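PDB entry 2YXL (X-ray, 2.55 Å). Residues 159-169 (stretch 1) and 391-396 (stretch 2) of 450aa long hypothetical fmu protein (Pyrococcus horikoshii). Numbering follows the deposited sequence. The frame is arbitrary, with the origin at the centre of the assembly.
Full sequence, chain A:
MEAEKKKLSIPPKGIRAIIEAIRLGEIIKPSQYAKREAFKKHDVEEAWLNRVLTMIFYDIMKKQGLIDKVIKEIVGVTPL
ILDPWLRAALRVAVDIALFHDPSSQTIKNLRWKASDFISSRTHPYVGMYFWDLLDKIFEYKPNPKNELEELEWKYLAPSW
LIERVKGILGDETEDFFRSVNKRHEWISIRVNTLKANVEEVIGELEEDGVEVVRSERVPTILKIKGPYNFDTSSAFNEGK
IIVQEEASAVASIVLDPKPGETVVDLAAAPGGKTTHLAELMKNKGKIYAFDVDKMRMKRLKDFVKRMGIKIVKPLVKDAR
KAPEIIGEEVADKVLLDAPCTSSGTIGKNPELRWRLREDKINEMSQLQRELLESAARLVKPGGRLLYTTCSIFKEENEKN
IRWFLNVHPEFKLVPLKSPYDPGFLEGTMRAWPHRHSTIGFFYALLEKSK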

# COMPACT_ATOMS: atom_id res chain seq x y z
N SER A 159 19.56 6.50 -0.99
CA SER A 159 20.49 6.74 0.11
C SER A 159 19.88 7.48 1.30
O SER A 159 20.20 7.17 2.45
CB SER A 159 21.73 7.48 -0.40
OG SER A 159 22.79 7.40 0.54
N TRP A 160 19.02 8.46 1.02
CA TRP A 160 18.37 9.25 2.07
C TRP A 160 17.45 8.38 2.94
O TRP A 160 17.37 8.60 4.16
CB TRP A 160 17.59 10.44 1.49
CG TRP A 160 16.24 10.09 0.91
CD1 TRP A 160 15.96 9.79 -0.39
CD2 TRP A 160 14.99 10.01 1.62
NE1 TRP A 160 14.61 9.53 -0.54
CE2 TRP A 160 14.00 9.65 0.68
CE3 TRP A 160 14.62 10.20 2.96
CZ2 TRP A 160 12.65 9.49 1.03
CZ3 TRP A 160 13.28 10.04 3.31
CH2 TRP A 160 12.32 9.68 2.35
N LEU A 161 16.77 7.42 2.32
CA LEU A 161 15.87 6.52 3.03
C LEU A 161 16.68 5.55 3.89
O LEU A 161 16.37 5.36 5.07
CB LEU A 161 14.99 5.73 2.06
CG LEU A 161 13.51 5.47 2.39
CD1 LEU A 161 13.07 4.14 1.78
CD2 LEU A 161 13.19 5.49 3.88
N ILE A 162 17.72 4.96 3.30
CA ILE A 162 18.63 4.06 4.01
C ILE A 162 19.18 4.73 5.26
O ILE A 162 19.21 4.13 6.34
CB ILE A 162 19.80 3.60 3.10
CG1 ILE A 162 19.26 2.78 1.92
CG2 ILE A 162 20.84 2.82 3.90
CD1 ILE A 162 20.28 2.49 0.83
N GLU A 163 19.60 5.99 5.11
CA GLU A 163 20.12 6.78 6.22
C GLU A 163 19.04 7.01 7.28
O GLU A 163 19.28 6.81 8.47
CB GLU A 163 20.66 8.12 5.70
CG GLU A 163 21.76 8.74 6.56
CD GLU A 163 23.05 7.91 6.55
OE1 GLU A 163 23.66 7.76 7.64
OE2 GLU A 163 23.45 7.42 5.47
N ARG A 164 17.85 7.40 6.83
CA ARG A 164 16.72 7.68 7.71
C ARG A 164 16.25 6.44 8.48
O ARG A 164 15.88 6.54 9.65
CB ARG A 164 15.57 8.30 6.92
CG ARG A 164 14.52 9.04 7.74
CD ARG A 164 15.06 10.36 8.29
NE ARG A 164 13.99 11.17 8.88
CZ ARG A 164 13.37 12.17 8.27
NH1 ARG A 164 13.71 12.51 7.02
NH2 ARG A 164 12.42 12.84 8.89
N VAL A 165 16.27 5.27 7.83
CA VAL A 165 15.94 4.00 8.48
C VAL A 165 17.00 3.63 9.52
O VAL A 165 16.67 3.20 10.63
CB VAL A 165 15.72 2.85 7.46
CG1 VAL A 165 15.54 1.51 8.17
CG2 VAL A 165 14.51 3.13 6.57
N LYS A 166 18.28 3.83 9.18
CA LYS A 166 19.39 3.59 10.11
C LYS A 166 19.26 4.38 11.41
O LYS A 166 19.59 3.88 12.48
CB LYS A 166 20.74 3.87 9.46
CG LYS A 166 21.43 2.64 8.89
CD LYS A 166 22.74 2.99 8.19
CE LYS A 166 23.33 1.78 7.48
NZ LYS A 166 24.56 2.11 6.70
N GLY A 167 18.76 5.62 11.31
CA GLY A 167 18.51 6.46 12.48
C GLY A 167 17.38 5.97 13.36
O GLY A 167 17.23 6.41 14.51
N ILE A 168 16.57 5.05 12.83
CA ILE A 168 15.42 4.50 13.55
C ILE A 168 15.67 3.08 14.05
O ILE A 168 15.32 2.75 15.18
CB ILE A 168 14.13 4.55 12.68
CG1 ILE A 168 13.83 5.99 12.24
CG2 ILE A 168 12.93 3.97 13.43
CD1 ILE A 168 12.78 6.12 11.15
N LEU A 169 16.29 2.25 13.21
CA LEU A 169 16.43 0.82 13.51
C LEU A 169 17.85 0.35 13.84
O LEU A 169 18.02 -0.66 14.52
CB LEU A 169 15.84 -0.03 12.38
CG LEU A 169 14.31 -0.02 12.23
CD1 LEU A 169 13.90 -0.79 10.99
CD2 LEU A 169 13.62 -0.58 13.47
N SER A 391 3.24 4.58 8.62
CA SER A 391 4.55 5.18 8.40
C SER A 391 5.50 4.73 9.50
O SER A 391 5.08 4.45 10.62
CB SER A 391 4.43 6.71 8.39
OG SER A 391 5.71 7.32 8.43
N ILE A 392 6.79 4.67 9.17
CA ILE A 392 7.81 4.27 10.14
C ILE A 392 8.57 5.45 10.73
O ILE A 392 9.38 5.28 11.64
CB ILE A 392 8.81 3.26 9.54
CG1 ILE A 392 9.46 3.82 8.27
CG2 ILE A 392 8.11 1.91 9.27
CD1 ILE A 392 10.83 3.25 7.96
N PHE A 393 8.29 6.65 10.22
CA PHE A 393 9.00 7.85 10.64
C PHE A 393 8.50 8.40 11.97
O PHE A 393 7.29 8.50 12.20
CB PHE A 393 8.90 8.94 9.56
CG PHE A 393 9.47 8.54 8.23
CD1 PHE A 393 8.72 8.70 7.07
CD2 PHE A 393 10.75 8.01 8.13
CE1 PHE A 393 9.23 8.34 5.82
CE2 PHE A 393 11.28 7.64 6.88
CZ PHE A 393 10.51 7.81 5.73
N LYS A 394 9.44 8.75 12.84
CA LYS A 394 9.12 9.33 14.14
C LYS A 394 8.37 10.66 14.00
O LYS A 394 7.50 10.96 14.81
CB LYS A 394 10.39 9.53 14.98
CG LYS A 394 10.99 8.24 15.51
CD LYS A 394 12.39 8.47 16.07
CE LYS A 394 13.06 7.16 16.42
NZ LYS A 394 14.49 7.35 16.80
N GLU A 395 8.71 11.42 12.96
CA GLU A 395 8.08 12.73 12.68
C GLU A 395 6.56 12.67 12.55
O GLU A 395 5.86 13.61 12.92
CB GLU A 395 8.68 13.36 11.43
CG GLU A 395 9.86 14.30 11.68
CD GLU A 395 11.11 13.59 12.17
OE1 GLU A 395 11.96 14.26 12.79
OE2 GLU A 395 11.26 12.36 11.94
N GLU A 396 6.06 11.56 12.00
CA GLU A 396 4.62 11.38 11.80
C GLU A 396 3.97 10.68 12.98
O GLU A 396 2.74 10.66 13.10
CB GLU A 396 4.38 10.57 10.53
CG GLU A 396 4.60 11.33 9.25
CD GLU A 396 4.66 10.42 8.05
OE1 GLU A 396 3.60 10.20 7.42
OE2 GLU A 396 5.76 9.90 7.75

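How do the two backbones meet? Residues 159-169 form a helix, and residues 391-396 run past it as a loop whose last three residues take helical angles. The nearest CA atoms across the stretches are those of Ile168 and Phe393, 7.8 Å apart, and side chains fill much of the space between.

Which bump fills which hollow? The Phe393 ring is the main bump. It rests in a hollow made by Trp160, Leu161, Arg164 and Ile168, side chains that successive helical turns bring to one flank. Its edge meets Leu161 and Ile168: CZ of Phe393 lies 4.0 Å from CD2 of Leu161, and CD2 of Phe393 4.1 Å from CD1 of Ile168. Arg164 CG approaches Phe393 CE2 to 3.6 Å, a methylene packing against an aromatic ring carbon.

What does Ile392 add? It points toward the helix, and its CD1 sits 3.9 Å from CG2 of Val165. Ile168 CD1 touches both loop residues, 3.5 Å from Ile392 O and against the edge of the Phe393 ring.

Where does charge enter? Arg164 continues past the ring to Glu395, where NH2 and OE2, 3.3 Å apart, form a salt bridge with a weak but nearly straight hydrogen bond. Within the loop, Ser391 OG accepts a bond from Phe393 N at 3.2 Å, bracing the backbone that carries the ring.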